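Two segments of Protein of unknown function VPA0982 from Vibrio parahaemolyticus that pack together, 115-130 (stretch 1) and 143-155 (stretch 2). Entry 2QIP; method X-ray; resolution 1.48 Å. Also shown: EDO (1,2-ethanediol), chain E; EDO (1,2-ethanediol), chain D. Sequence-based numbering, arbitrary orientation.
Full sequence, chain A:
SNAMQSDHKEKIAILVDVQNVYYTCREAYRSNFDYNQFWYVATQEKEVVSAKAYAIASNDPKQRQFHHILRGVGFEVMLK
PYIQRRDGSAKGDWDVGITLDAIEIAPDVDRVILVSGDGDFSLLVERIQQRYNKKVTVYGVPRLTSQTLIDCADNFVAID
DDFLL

Stretch 1 115-130: VSGDGDFSLLVERIQQ
Stretch 2 143-155: RLTSQTLIDCADN

Which polar bonds tie the two stretches together? Three direct hydrogen bonds do so, two of them from a single amide. At the C-terminal end of the contact, Q129 (chi1 m, chi2 t, chi3 -24°) reaches across so that its NE2 donates to D154 OD2 at 2.9 Å and to C152 O at 3.0 Å. That carbonyl lies in the last turn of helix 147-152, and a water lies 2.8 Å from Q129 OE1 and 3.0 Å from C152 O, within reach of both. At the other end, S146 N donates to G117 O at 3.1 Å with a nearly straight angle of 168°, and T145 CA approaches the same oxygen at 3.5 Å.

How do the backbones run beside each other? G117 and D118 form a loop (phi/psi -102/6 and -72/113), 119-121 have helical phi/psi, and residues 122-130 are helical, with a wider pi-type turn at 128-130, and the helix continues beyond the stretch. In stretch 2, T145 and S146 are extended (-101/135 and -59/132) before helix 147-152, and A153 leaves helical phi/psi at -61/148. The helices run in nearly the same direction, crossing at 15° with axes 9.1 Å apart at closest approach. The CA register pairs G117 with T145 (4.0 Å), G119 with S146 (4.7 Å), S122 with L149 (4.8 Å) and V125 with A153 (6.5 Å).

Why can the chains come so close at the N-terminal end? The two shortest CA pairs in the register both have a glycine in stretch 1, G117 and G119. An ideal CB on G117 would lie 2.7 Å from T145 OG1, and one on G119 would lie 2.6 Å from S146 OG; both would clash. Instead, G119 CA sits 3.3 Å from S146 CB. S146 (chi1 t) caps its helix, its OG accepting weak bonds from T148 N at 3.2 Å and L149 N at 3.5 Å. S122 (chi1 m) points toward stretch 2, but its OG donates within its own stretch to G119 O at 2.8 Å.

What fills the space between the helices? L149 (chi1 t, chi2 p) is the most covered residue, pointing toward stretch 1. L149 CD2 lies 3.5 Å from both S116 O and D118 O, while L149 CD1 meets V125 CG2 at 3.8 Å and F121 CB at 4.2 Å. V125 (chi1 169°, t) also places CG1 3.9 Å from C152 CB. C152 (chi1 m) completes the packing, with SG 4.0 Å from S122 CB. Together the stretches bury 535 Å², both sides summed.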

# COMPACT_ATOMS: atom_id res chain seq x y z
N VAL A 115 10.51 1.45 9.56
CA VAL A 115 11.00 2.79 9.87
C VAL A 115 10.17 3.77 9.03
O VAL A 115 10.46 4.01 7.86
CB VAL A 115 12.52 2.93 9.59
CG1 VAL A 115 13.04 4.26 10.12
CG2 VAL A 115 13.27 1.80 10.29
N SER A 116 9.11 4.26 9.65
CA SER A 116 8.18 5.20 9.02
C SER A 116 7.23 5.69 10.09
O SER A 116 6.88 4.91 11.00
CB SER A 116 7.34 4.50 7.94
OG SER A 116 6.45 5.43 7.33
N GLY A 117 6.79 6.94 9.96
CA GLY A 117 5.75 7.46 10.84
C GLY A 117 4.37 7.52 10.19
O GLY A 117 3.43 8.01 10.82
N ASP A 118 4.25 6.99 8.98
CA ASP A 118 3.00 7.08 8.21
C ASP A 118 1.92 6.15 8.78
O ASP A 118 2.04 4.92 8.75
CB ASP A 118 3.33 6.72 6.75
CG ASP A 118 2.15 6.83 5.79
OD1 ASP A 118 0.98 6.90 6.22
OD2 ASP A 118 2.43 6.81 4.55
N GLY A 119 0.86 6.75 9.33
CA GLY A 119 -0.19 5.99 9.96
C GLY A 119 -0.92 5.02 9.05
O GLY A 119 -1.57 4.10 9.55
N ASP A 120 -0.85 5.21 7.74
CA ASP A 120 -1.50 4.23 6.87
C ASP A 120 -0.90 2.83 7.04
O ASP A 120 -1.55 1.83 6.74
CB ASP A 120 -1.49 4.65 5.41
CG ASP A 120 -2.61 5.62 5.08
OD1 ASP A 120 -3.64 5.56 5.78
OD2 ASP A 120 -2.44 6.45 4.15
N PHE A 121 0.33 2.77 7.53
CA PHE A 121 0.94 1.46 7.77
C PHE A 121 0.32 0.72 8.97
O PHE A 121 0.62 -0.47 9.19
CB PHE A 121 2.45 1.55 7.90
CG PHE A 121 3.17 1.84 6.61
CD1 PHE A 121 2.98 1.03 5.50
CD2 PHE A 121 4.05 2.91 6.51
CE1 PHE A 121 3.67 1.31 4.29
CE2 PHE A 121 4.72 3.17 5.33
CZ PHE A 121 4.54 2.39 4.21
N SER A 122 -0.57 1.39 9.72
CA SER A 122 -1.26 0.70 10.82
C SER A 122 -1.95 -0.56 10.32
O SER A 122 -1.95 -1.59 11.02
CB SER A 122 -2.30 1.61 11.47
OG SER A 122 -1.64 2.75 11.98
N LEU A 123 -2.55 -0.49 9.12
CA LEU A 123 -3.25 -1.67 8.61
C LEU A 123 -2.28 -2.81 8.32
O LEU A 123 -2.62 -4.00 8.47
CB LEU A 123 -4.07 -1.36 7.36
CG LEU A 123 -5.45 -0.73 7.60
CD1 LEU A 123 -5.34 0.68 8.18
CD2 LEU A 123 -6.25 -0.71 6.31
N LEU A 124 -1.07 -2.44 7.91
CA LEU A 124 -0.03 -3.44 7.62
C LEU A 124 0.46 -4.09 8.91
O LEU A 124 0.61 -5.32 8.97
CB LEU A 124 1.12 -2.78 6.86
CG LEU A 124 2.42 -3.59 6.76
CD1 LEU A 124 2.22 -4.92 6.00
CD2 LEU A 124 3.51 -2.71 6.12
N VAL A 125 0.70 -3.27 9.94
CA VAL A 125 1.12 -3.81 11.23
C VAL A 125 0.07 -4.81 11.74
O VAL A 125 0.40 -5.95 12.13
CB VAL A 125 1.34 -2.66 12.23
CG1 VAL A 125 1.51 -3.20 13.65
CG2 VAL A 125 2.54 -1.79 11.78
N GLU A 126 -1.19 -4.40 11.72
CA GLU A 126 -2.29 -5.26 12.17
C GLU A 126 -2.30 -6.57 11.38
O GLU A 126 -2.48 -7.64 11.96
CB GLU A 126 -3.63 -4.54 12.03
CG GLU A 126 -4.86 -5.38 12.31
CD GLU A 126 -6.14 -4.60 12.04
OE1 GLU A 126 -6.42 -4.29 10.85
OE2 GLU A 126 -6.84 -4.28 13.01
N ARG A 127 -2.12 -6.50 10.07
CA ARG A 127 -2.23 -7.72 9.24
C ARG A 127 -1.06 -8.67 9.52
O ARG A 127 -1.24 -9.89 9.52
CB ARG A 127 -2.27 -7.36 7.76
CG ARG A 127 -2.88 -8.46 6.89
CD ARG A 127 -4.38 -8.68 7.15
NE ARG A 127 -5.17 -7.46 6.98
CZ ARG A 127 -5.85 -7.14 5.87
NH1 ARG A 127 -5.83 -7.93 4.81
NH2 ARG A 127 -6.51 -5.98 5.80
N ILE A 128 0.14 -8.13 9.74
CA ILE A 128 1.27 -8.99 10.12
C ILE A 128 0.97 -9.72 11.44
O ILE A 128 1.23 -10.93 11.58
CB ILE A 128 2.54 -8.15 10.27
CG1 ILE A 128 3.02 -7.66 8.90
CG2 ILE A 128 3.65 -8.97 10.96
CD1 ILE A 128 4.07 -6.54 8.97
N GLN A 129 0.43 -8.99 12.40
CA GLN A 129 0.13 -9.59 13.70
C GLN A 129 -0.97 -10.64 13.58
O GLN A 129 -0.87 -11.71 14.19
CB GLN A 129 -0.25 -8.51 14.71
CG GLN A 129 0.91 -7.56 15.02
CD GLN A 129 0.48 -6.28 15.68
OE1 GLN A 129 -0.67 -5.85 15.55
NE2 GLN A 129 1.41 -5.64 16.40
N GLN A 130 -2.03 -10.35 12.81
CA GLN A 130 -3.18 -11.29 12.68
C GLN A 130 -2.80 -12.56 11.93
O GLN A 130 -3.06 -13.69 12.37
CB GLN A 130 -4.33 -10.62 11.95
CG GLN A 130 -5.01 -9.50 12.72
CD GLN A 130 -6.01 -8.76 11.85
OE1 GLN A 130 -5.85 -8.65 10.62
NE2 GLN A 130 -7.05 -8.23 12.49
N ARG A 143 6.83 13.40 17.01
CA ARG A 143 5.91 14.51 16.79
C ARG A 143 5.24 14.46 15.40
O ARG A 143 4.32 15.23 15.11
CB ARG A 143 6.58 15.87 17.11
CG ARG A 143 7.63 16.32 16.11
CD ARG A 143 8.39 17.59 16.56
NE ARG A 143 9.58 17.31 17.37
CZ ARG A 143 9.65 17.46 18.69
NH1 ARG A 143 10.79 17.19 19.34
NH2 ARG A 143 8.59 17.87 19.38
N LEU A 144 5.67 13.52 14.56
CA LEU A 144 5.14 13.39 13.20
C LEU A 144 4.67 11.98 12.88
O LEU A 144 4.32 11.70 11.74
CB LEU A 144 6.17 13.88 12.18
CG LEU A 144 6.49 15.38 12.28
CD1 LEU A 144 7.70 15.76 11.43
CD2 LEU A 144 5.27 16.24 11.90
N THR A 145 4.64 11.13 13.90
CA THR A 145 4.20 9.74 13.76
C THR A 145 2.77 9.57 14.25
O THR A 145 2.39 10.07 15.32
CB THR A 145 5.11 8.78 14.54
OG1 THR A 145 6.42 8.83 13.96
CG2 THR A 145 4.62 7.34 14.47
N SER A 146 1.97 8.86 13.46
CA SER A 146 0.59 8.60 13.83
C SER A 146 0.48 7.87 15.15
O SER A 146 1.13 6.83 15.31
CB SER A 146 -0.01 7.71 12.76
OG SER A 146 -1.29 7.26 13.14
N GLN A 147 -0.38 8.33 16.05
CA GLN A 147 -0.58 7.64 17.33
C GLN A 147 -1.17 6.24 17.11
O GLN A 147 -0.91 5.30 17.89
CB GLN A 147 -1.45 8.45 18.32
CG GLN A 147 -1.44 7.87 19.72
CD GLN A 147 -0.04 7.89 20.35
OE1 GLN A 147 0.68 8.88 20.24
NE2 GLN A 147 0.33 6.80 21.01
N THR A 148 -1.96 6.09 16.05
CA THR A 148 -2.58 4.79 15.75
C THR A 148 -1.49 3.78 15.41
O THR A 148 -1.56 2.64 15.85
CB THR A 148 -3.56 4.95 14.59
OG1 THR A 148 -4.52 5.98 14.93
CG2 THR A 148 -4.28 3.66 14.26
N LEU A 149 -0.50 4.22 14.64
CA LEU A 149 0.63 3.34 14.30
C LEU A 149 1.45 2.97 15.53
O LEU A 149 1.80 1.80 15.72
CB LEU A 149 1.52 4.03 13.25
CG LEU A 149 2.75 3.26 12.76
CD1 LEU A 149 2.33 1.98 12.09
CD2 LEU A 149 3.57 4.09 11.79
N ILE A 150 1.71 3.96 16.40
CA ILE A 150 2.45 3.71 17.64
C ILE A 150 1.71 2.68 18.50
O ILE A 150 2.32 1.73 19.00
CB ILE A 150 2.65 5.03 18.44
CG1 ILE A 150 3.62 5.95 17.68
CG2 ILE A 150 3.19 4.75 19.85
CD1 ILE A 150 3.71 7.36 18.26
N ASP A 151 0.40 2.82 18.60
CA ASP A 151 -0.40 1.94 19.46
C ASP A 151 -0.54 0.53 18.87
O ASP A 151 -0.66 -0.44 19.60
CB ASP A 151 -1.78 2.55 19.68
CG ASP A 151 -1.72 3.79 20.59
OD1 ASP A 151 -0.67 4.05 21.22
OD2 ASP A 151 -2.73 4.52 20.66
N CYS A 152 -0.55 0.43 17.53
CA CYS A 152 -0.65 -0.87 16.86
C CYS A 152 0.64 -1.68 17.04
O CYS A 152 0.59 -2.90 17.18
CB CYS A 152 -0.93 -0.70 15.35
SG CYS A 152 -2.60 -0.24 14.96
N ALA A 153 1.79 -1.01 16.94
CA ALA A 153 3.08 -1.68 17.01
C ALA A 153 3.27 -2.39 18.34
O ALA A 153 2.76 -1.93 19.37
CB ALA A 153 4.20 -0.64 16.83
N ASP A 154 3.99 -3.50 18.33
CA ASP A 154 4.40 -4.12 19.58
C ASP A 154 5.36 -3.24 20.38
O ASP A 154 5.29 -3.21 21.61
CB ASP A 154 4.97 -5.50 19.32
CG ASP A 154 3.94 -6.41 18.71
OD1 ASP A 154 3.05 -6.88 19.45
OD2 ASP A 154 3.97 -6.59 17.48
N ASN A 155 6.26 -2.55 19.69
CA ASN A 155 7.22 -1.64 20.31
C ASN A 155 7.37 -0.45 19.41
O ASN A 155 7.31 -0.58 18.19
CB ASN A 155 8.59 -2.32 20.47
CG ASN A 155 8.55 -3.49 21.44
OD1 ASN A 155 8.86 -3.34 22.64
ND2 ASN A 155 8.15 -4.66 20.94
C1 EDO E . -5.51 -0.78 11.97
O1 EDO E . -6.68 -1.34 11.35
C2 EDO E . -5.90 0.59 12.51
O2 EDO E . -6.88 0.39 13.54
C1 EDO D . -6.59 -11.42 6.78
O1 EDO D . -7.65 -10.67 6.17
C2 EDO D . -6.95 -11.96 8.15
O2 EDO D . -6.26 -11.19 9.13
O HOH W 1 -1.92 -4.45 17.68